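PDB 7F52: Non-structural protein 2 from Infectious bronchitis virus, which is of unknown molecular function but is one of the non-structural proteins released from the coronavirus replicase polyprotein. Local coordinates for residues L18-I23 / V87-S92; E112-A117 / I152-M157; R191-A196 / A244-A249; A276-V281 / F294-N299; L371-T376 / T425-A430. All coordinates share one frame; numbering follows the deposited sequence.

Interaction 1: residues L18-I23 / V87-S92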
# COMPACT_ATOMS: atom_id res chain seq x y z
N LEU A 18 -26.11 -46.03 -10.10
CA LEU A 18 -25.84 -45.58 -11.46
C LEU A 18 -26.74 -44.41 -11.86
O LEU A 18 -27.88 -44.30 -11.41
CB LEU A 18 -26.04 -46.73 -12.46
CG LEU A 18 -25.10 -47.93 -12.34
CD1 LEU A 18 -25.23 -48.83 -13.56
CD2 LEU A 18 -23.67 -47.48 -12.14
N VAL A 19 -26.19 -43.52 -12.69
CA VAL A 19 -26.92 -42.36 -13.20
C VAL A 19 -26.49 -42.08 -14.64
O VAL A 19 -25.30 -42.14 -14.96
CB VAL A 19 -26.67 -41.09 -12.34
CG1 VAL A 19 -27.47 -39.91 -12.87
CG2 VAL A 19 -26.99 -41.34 -10.87
N SER A 20 -27.44 -41.77 -15.52
CA SER A 20 -27.14 -41.59 -16.94
C SER A 20 -26.64 -40.18 -17.24
O SER A 20 -27.05 -39.21 -16.60
CB SER A 20 -28.36 -41.98 -17.79
OG SER A 20 -28.05 -41.98 -19.17
N LYS A 21 -25.75 -40.07 -18.23
CA LYS A 21 -25.12 -38.81 -18.61
C LYS A 21 -26.53 -38.67 -19.17
O LYS A 21 -27.29 -39.63 -19.17
CB LYS A 21 -23.76 -39.03 -19.25
CG LYS A 21 -22.68 -39.52 -18.33
CD LYS A 21 -21.36 -39.55 -19.06
CE LYS A 21 -20.48 -40.68 -18.56
NZ LYS A 21 -19.23 -40.80 -19.34
N ASP A 22 -26.88 -37.48 -19.62
CA ASP A 22 -28.16 -37.31 -20.30
C ASP A 22 -29.51 -37.30 -19.60
O ASP A 22 -30.56 -37.27 -20.25
CB ASP A 22 -28.29 -37.86 -21.73
CG ASP A 22 -28.87 -39.26 -21.79
OD1 ASP A 22 -28.44 -40.13 -21.00
OD2 ASP A 22 -29.74 -39.50 -22.65
N ILE A 23 -29.47 -37.29 -18.27
CA ILE A 23 -30.66 -37.02 -17.47
C ILE A 23 -31.03 -35.55 -17.70
O ILE A 23 -30.16 -34.72 -17.97
CB ILE A 23 -30.36 -37.27 -15.97
CG1 ILE A 23 -29.15 -36.45 -15.51
CG2 ILE A 23 -30.14 -38.75 -15.71
CD1 ILE A 23 -28.80 -36.65 -14.04
N VAL A 87 -30.27 -48.11 -10.97
CA VAL A 87 -29.91 -47.25 -12.13
C VAL A 87 -30.83 -46.04 -12.16
O VAL A 87 -31.82 -46.03 -11.42
CB VAL A 87 -29.98 -48.05 -13.45
CG1 VAL A 87 -29.05 -47.49 -14.52
CG2 VAL A 87 -29.70 -49.52 -13.23
N LEU A 88 -30.48 -45.04 -12.97
CA LEU A 88 -31.29 -43.83 -13.11
C LEU A 88 -31.11 -43.45 -14.58
O LEU A 88 -30.13 -43.86 -15.20
CB LEU A 88 -30.84 -42.90 -11.98
CG LEU A 88 -31.84 -41.87 -11.48
CD1 LEU A 88 -32.73 -42.46 -10.40
CD2 LEU A 88 -31.11 -40.64 -10.97
N LYS A 89 -32.05 -42.70 -15.16
CA LYS A 89 -31.95 -42.32 -16.58
C LYS A 89 -33.12 -41.34 -16.79
O LYS A 89 -33.99 -41.22 -15.93
CB LYS A 89 -31.78 -43.44 -17.64
CG LYS A 89 -32.14 -43.13 -19.11
CD LYS A 89 -30.95 -43.26 -20.06
CE LYS A 89 -31.24 -42.77 -21.49
NZ LYS A 89 -30.31 -43.37 -22.51
N ALA A 90 -33.12 -40.63 -17.93
CA ALA A 90 -33.91 -39.40 -18.16
C ALA A 90 -35.37 -39.46 -17.74
O ALA A 90 -35.97 -38.43 -17.43
CB ALA A 90 -33.73 -38.94 -19.58
N THR A 91 -35.97 -40.64 -17.78
CA THR A 91 -37.39 -40.71 -17.53
C THR A 91 -37.77 -40.94 -16.08
O THR A 91 -38.95 -41.12 -15.75
CB THR A 91 -37.94 -41.79 -18.46
OG1 THR A 91 -36.97 -42.84 -18.59
CG2 THR A 91 -38.20 -41.21 -19.85
N SER A 92 -36.77 -40.89 -15.20
CA SER A 92 -37.00 -41.04 -13.78
C SER A 92 -37.63 -39.78 -13.19
O SER A 92 -37.53 -38.70 -13.77
CB SER A 92 -35.68 -41.36 -13.07
OG SER A 92 -34.81 -42.07 -13.92
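Lys-89 and Ser-20 are brought together by first torsions that turn both side chains opposite their own backbone N (chi1 160° and -172°). The lysine chain then bends at chi2, 119°, and its methylenes run past the serine. Lys-89 CD lies 3.3 Å from Ser-20 OG, and Lys-89 CB lies 3.7 Å from Ser-20 CB. Beyond the serine the ammonium group reaches the carboxylate of Asp-22 at a slant. Lys-89 NZ to Asp-22 OD2 is 3.9 Å, a long salt bridge. Ala-90 CB sits 3.6 Å from Asp-22 O.

Toward the start of the segments the touching groups are apolar. Leu-18 and Val-87 run side by side in the same direction, with Leu-18 CB 3.7 Å from Val-87 CG1. Val-19 and Leu-88 do likewise. Val-19 CG1 and CG2 both lie 4.2 Å from Leu-88 CD2. Leu-88 also packs on Leu-97 and Ile-100 of helix 94-100, and Val-19 on Leu-31 of helix 25-32. Strand 17-19 is an outer strand, within this chain, of a three-stranded mixed sheet. Val-19 makes backbone hydrogen bonds with Lys-74 of strand 69-75 and with Val-76 just after it.

Aliphatic contact makes up most of what is seen between 18-23 and the loop 87-92, with one long charge pair at the exposed end.

Interaction 2: residues E112-A117 / I152-M157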
# COMPACT_ATOMS: atom_id res chain seq x y z
N GLU A 112 -42.56 -29.10 -6.58
CA GLU A 112 -43.84 -28.40 -6.48
C GLU A 112 -43.69 -27.03 -7.15
O GLU A 112 -44.58 -26.58 -7.88
CB GLU A 112 -44.32 -28.24 -5.04
CG GLU A 112 -45.68 -27.51 -4.99
CD GLU A 112 -46.84 -28.31 -5.63
OE1 GLU A 112 -46.69 -29.54 -5.88
OE2 GLU A 112 -47.89 -27.70 -5.92
N LEU A 113 -42.55 -26.38 -6.91
CA LEU A 113 -42.20 -25.16 -7.64
C LEU A 113 -42.20 -25.44 -9.15
O LEU A 113 -42.68 -24.62 -9.94
CB LEU A 113 -40.84 -24.62 -7.19
CG LEU A 113 -40.32 -23.38 -7.91
CD1 LEU A 113 -41.03 -22.15 -7.39
CD2 LEU A 113 -38.81 -23.26 -7.75
N LEU A 114 -41.66 -26.59 -9.54
CA LEU A 114 -41.71 -27.03 -10.94
C LEU A 114 -43.14 -27.15 -11.47
O LEU A 114 -43.43 -26.74 -12.60
CB LEU A 114 -41.01 -28.37 -11.11
CG LEU A 114 -39.52 -28.33 -11.45
CD1 LEU A 114 -39.02 -29.70 -11.89
CD2 LEU A 114 -39.30 -27.27 -12.52
N LYS A 115 -44.02 -27.74 -10.67
CA LYS A 115 -45.41 -27.94 -11.06
C LYS A 115 -46.09 -26.59 -11.25
O LYS A 115 -46.83 -26.38 -12.22
CB LYS A 115 -46.17 -28.78 -10.03
CG LYS A 115 -47.69 -28.81 -10.24
CD LYS A 115 -48.43 -29.39 -9.03
CE LYS A 115 -49.84 -28.81 -8.90
NZ LYS A 115 -50.58 -29.34 -7.71
N THR A 116 -45.83 -25.68 -10.32
CA THR A 116 -46.44 -24.35 -10.37
C THR A 116 -45.71 -23.43 -11.36
O THR A 116 -45.98 -22.22 -11.42
CB THR A 116 -46.47 -23.71 -8.95
OG1 THR A 116 -45.12 -23.51 -8.48
CG2 THR A 116 -47.22 -24.60 -7.97
N ALA A 117 -44.81 -23.99 -12.17
CA ALA A 117 -44.08 -23.22 -13.17
C ALA A 117 -44.90 -22.64 -14.33
O ALA A 117 -44.35 -22.01 -15.24
CB ALA A 117 -42.82 -23.95 -13.61
N ILE A 152 -33.04 -23.77 -16.40
CA ILE A 152 -33.07 -22.35 -16.68
C ILE A 152 -34.37 -21.70 -16.25
O ILE A 152 -34.33 -20.64 -15.66
CB ILE A 152 -32.84 -22.06 -18.15
CG1 ILE A 152 -31.45 -22.55 -18.53
CG2 ILE A 152 -32.95 -20.55 -18.40
CD1 ILE A 152 -30.91 -21.91 -19.74
N HIS A 153 -35.50 -22.34 -16.51
CA HIS A 153 -36.79 -21.82 -16.06
C HIS A 153 -36.63 -21.31 -14.61
O HIS A 153 -36.91 -20.15 -14.34
CB HIS A 153 -37.87 -22.90 -16.15
CG HIS A 153 -39.22 -22.38 -16.55
ND1 HIS A 153 -39.41 -21.49 -17.59
CD2 HIS A 153 -40.46 -22.67 -16.08
CE1 HIS A 153 -40.70 -21.23 -17.72
NE2 HIS A 153 -41.36 -21.93 -16.81
N VAL A 154 -36.15 -22.18 -13.73
CA VAL A 154 -36.06 -21.89 -12.28
C VAL A 154 -34.87 -21.00 -11.94
O VAL A 154 -35.04 -20.08 -11.16
CB VAL A 154 -35.98 -23.20 -11.47
CG1 VAL A 154 -35.45 -22.96 -10.08
CG2 VAL A 154 -37.33 -23.89 -11.41
N SER A 155 -33.72 -21.25 -12.54
CA SER A 155 -32.52 -20.45 -12.20
C SER A 155 -32.60 -19.04 -12.77
O SER A 155 -31.89 -18.20 -12.29
CB SER A 155 -31.28 -21.14 -12.64
OG SER A 155 -30.99 -20.76 -13.96
N SER A 156 -33.43 -18.75 -13.76
CA SER A 156 -33.46 -17.35 -14.23
C SER A 156 -34.50 -16.55 -13.43
O SER A 156 -34.55 -15.34 -13.61
CB SER A 156 -33.74 -17.28 -15.68
OG SER A 156 -32.53 -17.26 -16.41
N MET A 157 -35.27 -17.22 -12.59
CA MET A 157 -36.33 -16.56 -11.80
C MET A 157 -35.79 -16.16 -10.43
O MET A 157 -36.12 -15.08 -9.98
CB MET A 157 -37.52 -17.51 -11.60
CG MET A 157 -38.61 -16.95 -10.72
SD MET A 157 -38.36 -17.35 -9.01
CE MET A 157 -38.01 -19.09 -9.15
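The imidazole of His-153 turns its edge to Ala-117. The methyl carbon Ala-117 CB lies in the ring plane, 3.6 Å from His-153 CD2. Ala-117 O is at the same edge, near the plane. His-153 NE2 donates to Ala-117 O over 3.4 Å, with an angle of 151° at the hydrogen, a weak bond. The ring also meets the indole of Trp-120, their planes inclined by about 35°. Trp-120 bonds back to helix 105-115 through its NE1, which donates to Leu-113 O. Ala-117 O has a second partner in Ser-121 OG.

The rest of the contact is aliphatic. Val-154 is its centre. Leu-113 and Val-154 reach toward each other tip to tip, and Leu-113 CD2 stands 4.0 Å from Val-154 CG2. The leucine gets there with CG opposite the backbone N (chi1 177°), which extends it from helix 105-115 toward helix 152-158. Leu-114 comes to the same valine methyl roughly at a right angle, with its CD2 4.1 Å from Val-154 CG2. Met-157 adds the methyl of its thioether, CE, 4.5 Å from Leu-113 CD2. Helix 124-137 borders this group, because Arg-130 touches both Leu-113 and Met-157, and Leu-127 touches Met-157.

The contact joins the last turn of helix 105-115 and the residues just after it to helix 152-158. Leu-113 and Val-154, both buried, contribute the largest shares. The one polar link across it is weak and lies at the more exposed side, so packing probably counts for more than bonding here.

Interaction 3: residues R191-A196 / A244-A249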
# COMPACT_ATOMS: atom_id res chain seq x y z
N ARG A 191 -30.62 -1.56 -16.24
CA ARG A 191 -30.64 -1.78 -17.68
C ARG A 191 -29.87 -3.02 -18.09
O ARG A 191 -30.34 -3.77 -18.95
CB ARG A 191 -30.09 -0.57 -18.42
CG ARG A 191 -30.05 -0.76 -19.93
CD ARG A 191 -29.65 0.51 -20.67
NE ARG A 191 -28.22 0.78 -20.59
CZ ARG A 191 -27.33 0.21 -21.38
NH1 ARG A 191 -27.74 -0.67 -22.30
NH2 ARG A 191 -26.03 0.50 -21.27
N ILE A 192 -28.72 -3.27 -17.49
CA ILE A 192 -27.87 -4.38 -17.93
C ILE A 192 -28.33 -5.72 -17.35
O ILE A 192 -28.23 -6.77 -17.99
CB ILE A 192 -26.38 -4.13 -17.58
CG1 ILE A 192 -25.89 -2.85 -18.25
CG2 ILE A 192 -25.52 -5.30 -18.01
CD1 ILE A 192 -26.00 -2.88 -19.77
N PHE A 193 -28.84 -5.70 -16.12
CA PHE A 193 -29.36 -6.92 -15.53
C PHE A 193 -30.68 -7.32 -16.19
O PHE A 193 -31.03 -8.51 -16.21
CB PHE A 193 -29.56 -6.75 -14.04
CG PHE A 193 -28.38 -7.17 -13.22
CD1 PHE A 193 -28.12 -8.52 -13.00
CD2 PHE A 193 -27.51 -6.22 -12.68
CE1 PHE A 193 -27.03 -8.92 -12.25
CE2 PHE A 193 -26.43 -6.61 -11.94
CZ PHE A 193 -26.19 -7.97 -11.72
N GLN A 194 -31.41 -6.35 -16.73
CA GLN A 194 -32.64 -6.69 -17.44
C GLN A 194 -32.32 -7.44 -18.73
O GLN A 194 -32.88 -8.49 -19.00
CB GLN A 194 -33.48 -5.45 -17.75
CG GLN A 194 -34.93 -5.80 -18.17
CD GLN A 194 -35.02 -6.33 -19.59
OE1 GLN A 194 -34.33 -5.85 -20.49
NE2 GLN A 194 -35.86 -7.35 -19.79
N LYS A 195 -31.43 -6.87 -19.53
CA LYS A 195 -30.98 -7.51 -20.76
C LYS A 195 -30.43 -8.92 -20.51
O LYS A 195 -30.72 -9.86 -21.27
CB LYS A 195 -29.92 -6.62 -21.41
CG LYS A 195 -29.30 -7.15 -22.69
CD LYS A 195 -28.17 -6.22 -23.19
CE LYS A 195 -28.72 -4.85 -23.61
NZ LYS A 195 -27.80 -4.03 -24.46
N ALA A 196 -29.65 -9.06 -19.44
CA ALA A 196 -29.02 -10.33 -19.10
C ALA A 196 -30.04 -11.37 -18.71
O ALA A 196 -29.89 -12.53 -19.08
CB ALA A 196 -28.03 -10.16 -17.96
N ALA A 244 -19.59 -6.19 -17.32
CA ALA A 244 -18.60 -5.14 -17.58
C ALA A 244 -19.20 -3.95 -18.29
O ALA A 244 -18.72 -2.82 -18.13
CB ALA A 244 -17.42 -5.67 -18.40
N SER A 245 -20.26 -4.17 -19.05
CA SER A 245 -20.86 -3.07 -19.80
C SER A 245 -21.42 -2.00 -18.85
O SER A 245 -21.64 -0.86 -19.26
CB SER A 245 -21.95 -3.59 -20.73
OG SER A 245 -22.84 -4.41 -19.99
N ILE A 246 -21.64 -2.38 -17.59
CA ILE A 246 -22.00 -1.39 -16.56
C ILE A 246 -20.86 -0.38 -16.38
O ILE A 246 -21.10 0.83 -16.36
CB ILE A 246 -22.32 -2.05 -15.21
CG1 ILE A 246 -23.74 -2.59 -15.20
CG2 ILE A 246 -22.14 -1.05 -14.05
CD1 ILE A 246 -23.99 -3.57 -14.09
N ASN A 247 -19.63 -0.89 -16.23
CA ASN A 247 -18.46 -0.03 -16.19
C ASN A 247 -18.41 0.84 -17.43
O ASN A 247 -18.25 2.07 -17.34
CB ASN A 247 -17.18 -0.86 -16.07
CG ASN A 247 -17.01 -1.45 -14.68
OD1 ASN A 247 -17.63 -0.99 -13.71
ND2 ASN A 247 -16.16 -2.47 -14.57
N GLY A 248 -18.59 0.20 -18.59
CA GLY A 248 -18.56 0.88 -19.89
C GLY A 248 -19.47 2.09 -19.92
O GLY A 248 -19.02 3.18 -20.26
N ALA A 249 -20.73 1.91 -19.53
CA ALA A 249 -21.69 3.01 -19.52
C ALA A 249 -21.26 4.13 -18.57
O ALA A 249 -21.34 5.31 -18.92
CB ALA A 249 -23.08 2.50 -19.14
O HOH W 1 -23.04 -0.45 -22.04
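Ile-192 overlaps both Ile-246 and Ser-245 on the facing helix. Its CG1 lies 3.7 Å from Ile-246 CG1, where the two isoleucines cross at a slant. The first torsion of Ile-192, -60°, puts CG2 opposite the backbone N and turns that methyl to the serine. Ile-192 CG2 is 3.4 Å from Ser-245 OG, and Ile-192 CD1 is also close to that oxygen. The hydroxyl is thus set against aliphatic carbon on this side. Phe-193 touches the end of Ile-246 more lightly, with ring atom CE2 4.5 Å from Ile-246 CD1.

Arg-191 lies at the exposed margin. Ile-192 CD1 covers one face of its guanidinium, 3.5 Å above the plane and toward the rim. Ala-249 CB approaches the edge, 4.2 Å from Arg-191 NH2. A water also lies at the edge, in the plane. It accepts from Arg-191 NH2 at 3.2 Å and donates to Ser-245 O at 3.1 Å. This bridge is the polar link between the segments, since no direct hydrogen bond joins them. A further bond, from Arg-191 NE to Gln-188 OE1, helps to fix the guanidinium.

The helix segments run roughly antiparallel, at 146°, and their axes approach to 10.1 Å. Ile-246 continues the packing along helix 182-197 by touching Ile-189. Phe-193 meets the ring of Phe-217 on helix 206-219, where it also touches Leu-213. Helix 182-197 thus packs against both helix 244-255 and helix 206-219, while Asn-247 OD1 ties helix 244-255 to Val-235 of strand 232-235.

Interaction 4: residues A276-V281 / F294-N299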
# COMPACT_ATOMS: atom_id res chain seq x y z
N ALA A 276 -7.47 8.18 -8.87
CA ALA A 276 -7.98 8.60 -7.58
C ALA A 276 -9.02 9.66 -7.73
O ALA A 276 -8.91 10.52 -8.60
CB ALA A 276 -6.86 9.10 -6.70
N ALA A 277 -10.05 9.57 -6.91
CA ALA A 277 -11.06 10.60 -6.79
C ALA A 277 -10.66 11.47 -5.63
O ALA A 277 -10.18 10.98 -4.60
CB ALA A 277 -12.41 10.00 -6.55
N VAL A 278 -10.86 12.77 -5.76
CA VAL A 278 -10.56 13.63 -4.63
C VAL A 278 -11.73 14.55 -4.45
O VAL A 278 -12.50 14.81 -5.37
CB VAL A 278 -9.22 14.46 -4.79
CG1 VAL A 278 -8.01 13.56 -4.86
CG2 VAL A 278 -9.28 15.36 -6.01
N ARG A 279 -11.86 15.01 -3.23
CA ARG A 279 -12.78 16.08 -2.90
C ARG A 279 -12.00 17.40 -3.05
O ARG A 279 -10.83 17.46 -2.70
CB ARG A 279 -13.31 15.85 -1.50
CG ARG A 279 -14.11 16.95 -0.92
CD ARG A 279 -14.51 16.60 0.51
NE ARG A 279 -14.47 15.16 0.81
CZ ARG A 279 -14.90 14.63 1.96
NH1 ARG A 279 -15.41 15.41 2.90
NH2 ARG A 279 -14.85 13.31 2.17
N ILE A 280 -12.64 18.43 -3.61
CA ILE A 280 -11.99 19.73 -3.75
C ILE A 280 -12.33 20.61 -2.55
O ILE A 280 -13.47 21.06 -2.38
CB ILE A 280 -12.41 20.48 -5.04
CG1 ILE A 280 -12.06 19.68 -6.29
CG2 ILE A 280 -11.73 21.88 -5.09
CD1 ILE A 280 -12.93 20.03 -7.49
N VAL A 281 -11.34 20.84 -1.71
CA VAL A 281 -11.57 21.66 -0.54
C VAL A 281 -11.20 23.11 -0.80
O VAL A 281 -10.13 23.43 -1.32
CB VAL A 281 -10.79 21.14 0.67
CG1 VAL A 281 -11.02 22.05 1.85
CG2 VAL A 281 -11.23 19.71 0.98
N PHE A 294 -6.92 19.41 -2.09
CA PHE A 294 -7.58 18.16 -2.39
C PHE A 294 -7.62 17.24 -1.17
O PHE A 294 -6.65 17.20 -0.37
CB PHE A 294 -6.87 17.45 -3.54
CG PHE A 294 -6.86 18.22 -4.81
CD1 PHE A 294 -7.86 19.14 -5.08
CD2 PHE A 294 -5.88 18.01 -5.76
CE1 PHE A 294 -7.86 19.86 -6.27
CE2 PHE A 294 -5.88 18.73 -6.95
CZ PHE A 294 -6.86 19.65 -7.20
N GLU A 295 -8.73 16.51 -1.05
CA GLU A 295 -8.89 15.45 -0.07
C GLU A 295 -9.36 14.14 -0.72
O GLU A 295 -10.53 13.97 -1.06
CB GLU A 295 -9.89 15.86 1.00
CG GLU A 295 -9.98 14.85 2.15
CD GLU A 295 -11.09 15.19 3.13
OE1 GLU A 295 -11.04 16.27 3.77
OE2 GLU A 295 -12.04 14.37 3.24
N VAL A 296 -8.44 13.21 -0.87
CA VAL A 296 -8.71 11.90 -1.46
C VAL A 296 -9.88 11.12 -0.76
O VAL A 296 -9.94 11.02 0.48
CB VAL A 296 -7.35 11.11 -1.46
CG1 VAL A 296 -7.36 9.88 -0.62
CG2 VAL A 296 -6.91 10.79 -2.88
N VAL A 297 -10.85 10.64 -1.55
CA VAL A 297 -11.96 9.79 -1.04
C VAL A 297 -11.97 8.37 -1.61
O VAL A 297 -11.50 8.12 -2.73
CB VAL A 297 -13.36 10.36 -1.35
CG1 VAL A 297 -13.52 11.77 -0.79
CG2 VAL A 297 -13.61 10.37 -2.88
N GLY A 298 -12.52 7.43 -0.85
CA GLY A 298 -12.61 6.05 -1.30
C GLY A 298 -11.25 5.43 -1.55
O GLY A 298 -10.27 5.79 -0.92
N ASN A 299 -11.19 4.47 -2.47
CA ASN A 299 -9.93 3.84 -2.82
C ASN A 299 -9.13 4.67 -3.84
O ASN A 299 -9.67 5.09 -4.87
CB ASN A 299 -10.20 2.44 -3.37
CG ASN A 299 -10.87 1.52 -2.33
OD1 ASN A 299 -10.34 1.36 -1.23
ND2 ASN A 299 -12.03 0.93 -2.69
O HOH W 2 -10.47 7.58 -4.97
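Arg-279 and Glu-295 pair through both backbone groups. Arg-279 N donates to Glu-295 O at 2.7 Å, with a nearly straight angle of 172°. Glu-295 N returns a bond of 2.8 Å to Arg-279 O, in the carbonyl plane. Their side chains run out together from the same face. Glu-295 OE2 sits over the centre of the guanidinium face, 3.2 Å from Arg-279 NH2. No N-H points at it, so this salt bridge is one of charge alone. Val-297 CG1 meets the guanidinium at its edge. Further along, Val-297 N donates to Ala-277 O, and a water takes a bond from Ala-277 N.

On the face that carries Val-278, Ile-280, Phe-294 and Val-296 the contacts are apolar. Val-278 CG2 lies over one face of the Phe-294 ring, 3.9 Å from Phe-294 CG. Val-278 CG1 meets Val-296 CG2 at 3.6 Å. Leu-359 of strand 357-371 packs on both valines. Along the outer strand the second subunit comes near, where its Asn-356 ND2 bonds to Gly-298 O.

This is an antiparallel beta hairpin, with strand 293-297 outermost in a four-stranded meander of this chain.

Interaction 5: residues L371-T376 / T425-A430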
# COMPACT_ATOMS: atom_id res chain seq x y z
N LEU A 371 16.67 38.25 -15.86
CA LEU A 371 17.99 38.87 -16.06
C LEU A 371 17.90 40.40 -16.08
O LEU A 371 17.91 41.01 -17.15
CB LEU A 371 18.64 38.40 -17.36
CG LEU A 371 18.84 36.88 -17.39
CD1 LEU A 371 19.32 36.40 -18.75
CD2 LEU A 371 19.82 36.47 -16.30
N SER A 372 17.85 41.00 -14.90
CA SER A 372 17.63 42.43 -14.75
C SER A 372 18.66 43.34 -15.44
O SER A 372 18.34 44.45 -15.86
CB SER A 372 17.57 42.78 -13.26
OG SER A 372 16.88 44.00 -13.07
N ASP A 373 19.90 42.88 -15.55
CA ASP A 373 20.93 43.71 -16.15
C ASP A 373 21.47 43.05 -17.41
O ASP A 373 22.63 43.24 -17.79
CB ASP A 373 22.04 43.97 -15.13
CG ASP A 373 21.60 44.90 -14.01
OD1 ASP A 373 20.93 45.91 -14.33
OD2 ASP A 373 21.91 44.62 -12.82
N GLY A 374 20.62 42.27 -18.05
CA GLY A 374 20.98 41.59 -19.28
C GLY A 374 21.89 40.40 -19.04
O GLY A 374 22.12 40.00 -17.90
N VAL A 375 22.39 39.80 -20.12
CA VAL A 375 23.34 38.71 -19.94
C VAL A 375 24.69 39.33 -19.67
O VAL A 375 25.42 39.77 -20.57
CB VAL A 375 23.38 37.76 -21.14
CG1 VAL A 375 24.54 36.75 -20.98
CG2 VAL A 375 22.06 37.02 -21.26
N THR A 376 24.98 39.40 -18.39
CA THR A 376 26.24 39.88 -17.86
C THR A 376 27.35 38.87 -18.11
O THR A 376 27.08 37.67 -18.20
CB THR A 376 26.02 40.17 -16.37
OG1 THR A 376 25.92 41.59 -16.16
CG2 THR A 376 27.04 39.49 -15.47
N THR A 425 15.67 36.60 -9.39
CA THR A 425 16.39 37.41 -10.38
C THR A 425 17.91 37.30 -10.22
O THR A 425 18.38 37.24 -9.09
CB THR A 425 15.92 38.87 -10.29
OG1 THR A 425 17.01 39.75 -10.55
CG2 THR A 425 15.34 39.20 -8.94
N LEU A 426 18.61 37.40 -11.35
CA LEU A 426 20.07 37.47 -11.40
C LEU A 426 20.15 38.97 -11.61
O LEU A 426 19.15 39.59 -11.98
CB LEU A 426 20.67 36.39 -12.31
CG LEU A 426 20.86 34.95 -11.85
CD1 LEU A 426 21.63 34.17 -12.90
CD2 LEU A 426 21.56 34.86 -10.53
N ALA A 427 21.32 39.56 -11.40
CA ALA A 427 21.47 41.01 -11.58
C ALA A 427 22.98 41.18 -11.79
O ALA A 427 23.71 40.20 -11.90
CB ALA A 427 20.96 42.03 -10.59
N LYS A 428 23.42 42.43 -11.88
CA LYS A 428 24.84 42.76 -12.10
C LYS A 428 25.85 42.34 -11.04
O LYS A 428 27.06 42.54 -11.21
CB LYS A 428 25.05 44.26 -11.97
CG LYS A 428 26.21 44.78 -12.79
CD LYS A 428 26.47 46.25 -12.53
CE LYS A 428 25.19 47.01 -12.21
NZ LYS A 428 25.49 48.44 -11.90
N ALA A 429 25.35 41.76 -9.96
CA ALA A 429 26.18 41.35 -8.83
C ALA A 429 26.09 39.84 -8.87
O ALA A 429 26.14 39.18 -7.83
CB ALA A 429 25.75 41.88 -7.46
N ALA A 430 25.97 39.28 -10.06
CA ALA A 430 25.91 37.84 -10.17
C ALA A 430 27.30 37.23 -10.29
O ALA A 430 28.03 37.52 -11.23
CB ALA A 430 25.07 37.44 -11.36
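Asp-373 accepts from the backbone of Lys-428. Lys-428 N donates to Asp-373 OD2 at 2.8 Å, with an angle of 142° at the hydrogen. The oxygen uses its anti lone pair, the one away from its partner oxygen. The same OD2 lies 3.3 Å from Lys-428 CB and 3.5 Å from Ala-427 CB. The aspartate puts CG opposite its carbonyl carbon (chi1 -71°), and this leads the carboxylate to the turn at 427-430. Lys-428 NZ stays 5.3 Å from Asp-373 OD2. The charges are opposite and may attract, but they make no salt bridge.

Leu-426 O receives two donors. Thr-425 OG1 donates to it at 2.6 Å from above the carbonyl plane. Thr-425 OG1 also has a weak bond with Cys-370 O. Ser-372 N donates weakly to Leu-426 O at 3.5 Å. Leu-371 O accepts from Gly-374 N, closing a type I turn.

Leu-371 and Leu-426 form a parallel bridge between strands 357-371 and 424-426. Strands paired this way need a crossover, and here the connection includes helices 377-390 and 394-403. Leu-426 makes a backbone hydrogen bond with Cys-370, and Leu-371 makes one with Val-415 of strand 412-415.

The two leucines are neighbours on one face, with Leu-371 CD2 4.1 Å from Leu-426 CB. Both rest on Ile-379 of helix 377-390. Leu-426 also touches Val-435 and Leu-438 of helix 432-439.

In the fold
The five contacts follow one another along the chain, and none nests in or crosses another. Interaction 1 closes the N-terminal loop, setting strand 17-19 against the segment before helix 94-100. Interaction 2 spans two intervening helices, 124-137 and 140-147. Its nearest atoms are about 6 Å from interaction 3, which joins helices 182-197 and 244-255 across a longer loop. Interaction 4 closes a short hairpin and is the contact that the second subunit reaches. Interaction 5 returns strand 424-426 to the end of strand 357-371. The centres of interactions 1 and 5 are about 97 Å apart, on opposite sides of the chain's centre, as suits this elongated protein.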